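D-3-phosphoglycerate dehydrogenase oxidoreductase protein (Ralstonia solanacearum, PDB 3GG9) probably acts as an NAD-dependent phosphoglycerate dehydrogenase of the D-isomer specific 2-hydroxyacid dehydrogenase family. Local coordinates at residues Lys4-Asp9 with Glu50-Ile55. Residues are numbered along the deposited sequence; the frame is centred on the assembly and turned at random.
Sequences KIAVLD and EALVLI. Unlike the reference sequence in segment 50-55: Leu52 (reference Ile).
Strands 4-7 and 51-54 run side by side in parallel, stitched by the even-numbered backbone positions of one and the odd-numbered positions of the other. Ala51 O takes Ala6 N, Ala6 O takes Val53 N at 2.7 Å in a nearly straight bond (174°), and Val53 O takes Leu8 N at 3.2 Å. At the leading end Lys4 O is gripped twice in its carbonyl plane, by Glu50 N and Ala51 N. The Glu50 side chain, extended beyond CG, turns back so that OE2 accepts a hydrogen bond from Lys4 N at 2.9 Å, the N-H coming from above the carboxylate plane. On one face Ile5 CG1 rests on Ala51 CB (3.8 Å), while Val7 and Val53 lie alongside each other, pointing the same way. On the other, Leu52 CD1 touches both Ala6 CB and Leu8 CG, and Leu8 CD1 meets Leu54 CD2 at 3.8 Å. Beyond the strands, a water accepts from Ile55 N and donates to Asp9 OD2 (2.8 Å), an oxygen also bonded to Thr59 OG1. Strands 28-31 and 74-77 flank the pair, and helix 306-324 packs on Val53 and Ile55. Both are thus interior strands of the five-stranded parallel sheet, in the 2-1-3-4-5 order of a flavodoxin-like domain. Backbone bonds set their register and aliphatic side chains pack both faces; the Glu50 carboxylate and the water at Asp9, at opposite ends, probably take over where amide-carbonyl pairing stops.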
# COMPACT_ATOMS: atom_id res chain seq x y z
N LYS A 4 14.61 -38.46 -4.90
CA LYS A 4 13.90 -38.01 -3.72
C LYS A 4 14.26 -36.52 -3.58
O LYS A 4 15.45 -36.17 -3.41
CB LYS A 4 14.38 -38.83 -2.52
CG LYS A 4 13.32 -39.21 -1.52
CD LYS A 4 13.35 -38.32 -0.28
CE LYS A 4 12.33 -38.76 0.75
NZ LYS A 4 12.10 -37.69 1.76
N ILE A 5 13.25 -35.65 -3.70
CA ILE A 5 13.45 -34.20 -3.70
C ILE A 5 12.73 -33.57 -2.52
O ILE A 5 11.61 -33.96 -2.18
CB ILE A 5 12.95 -33.56 -5.04
CG1 ILE A 5 13.78 -34.10 -6.20
CG2 ILE A 5 12.97 -32.01 -4.99
CD1 ILE A 5 13.27 -33.71 -7.56
N ALA A 6 13.40 -32.63 -1.84
CA ALA A 6 12.77 -31.84 -0.81
C ALA A 6 12.88 -30.35 -1.10
O ALA A 6 13.92 -29.87 -1.56
CB ALA A 6 13.36 -32.15 0.55
N VAL A 7 11.77 -29.65 -0.85
CA VAL A 7 11.71 -28.20 -0.91
C VAL A 7 11.50 -27.71 0.52
O VAL A 7 10.55 -28.11 1.19
CB VAL A 7 10.52 -27.68 -1.76
CG1 VAL A 7 10.59 -26.16 -1.89
CG2 VAL A 7 10.46 -28.35 -3.15
N LEU A 8 12.38 -26.82 0.97
CA LEU A 8 12.35 -26.34 2.35
C LEU A 8 11.62 -24.99 2.48
O LEU A 8 11.55 -24.23 1.51
CB LEU A 8 13.79 -26.17 2.82
CG LEU A 8 14.65 -27.44 2.95
CD1 LEU A 8 15.97 -27.07 3.58
CD2 LEU A 8 13.92 -28.48 3.81
N ASP A 9 11.10 -24.72 3.68
CA ASP A 9 10.68 -23.36 4.12
C ASP A 9 9.55 -22.70 3.32
O ASP A 9 9.59 -21.50 3.09
CB ASP A 9 11.88 -22.41 4.17
CG ASP A 9 13.09 -23.00 4.85
OD1 ASP A 9 12.96 -23.48 5.99
OD2 ASP A 9 14.18 -22.96 4.24
N GLU A 50 18.05 -36.71 -2.27
CA GLU A 50 19.17 -36.59 -3.17
C GLU A 50 19.21 -35.19 -3.76
O GLU A 50 20.28 -34.73 -4.17
CB GLU A 50 19.05 -37.63 -4.27
CG GLU A 50 18.84 -39.06 -3.75
CD GLU A 50 18.15 -39.94 -4.76
OE1 GLU A 50 18.82 -40.37 -5.73
OE2 GLU A 50 16.94 -40.21 -4.59
N ALA A 51 18.07 -34.52 -3.82
CA ALA A 51 18.02 -33.14 -4.35
C ALA A 51 17.25 -32.21 -3.44
O ALA A 51 16.14 -32.49 -3.03
CB ALA A 51 17.45 -33.10 -5.78
N LEU A 52 17.86 -31.07 -3.15
CA LEU A 52 17.29 -30.13 -2.21
C LEU A 52 17.02 -28.84 -2.96
O LEU A 52 17.92 -28.32 -3.61
CB LEU A 52 18.28 -29.89 -1.07
CG LEU A 52 17.84 -29.43 0.31
CD1 LEU A 52 16.68 -30.23 0.87
CD2 LEU A 52 19.04 -29.53 1.22
N VAL A 53 15.78 -28.36 -2.90
CA VAL A 53 15.44 -27.06 -3.44
C VAL A 53 15.34 -26.05 -2.29
O VAL A 53 14.57 -26.24 -1.34
CB VAL A 53 14.14 -27.07 -4.27
CG1 VAL A 53 13.83 -25.65 -4.82
CG2 VAL A 53 14.27 -28.08 -5.41
N LEU A 54 16.14 -24.99 -2.39
CA LEU A 54 16.16 -23.92 -1.40
C LEU A 54 15.41 -22.69 -1.91
O LEU A 54 15.55 -22.31 -3.08
CB LEU A 54 17.60 -23.54 -1.04
CG LEU A 54 18.51 -24.60 -0.41
CD1 LEU A 54 19.88 -24.01 -0.08
CD2 LEU A 54 17.88 -25.18 0.85
N ILE A 55 14.63 -22.09 -1.02
CA ILE A 55 13.91 -20.85 -1.29
C ILE A 55 14.76 -19.68 -0.80
O ILE A 55 14.84 -19.42 0.40
CB ILE A 55 12.50 -20.83 -0.65
CG1 ILE A 55 11.72 -22.09 -1.04
CG2 ILE A 55 11.75 -19.53 -1.01
CD1 ILE A 55 10.28 -22.13 -0.53
O HOH W 1 15.20 -22.69 1.67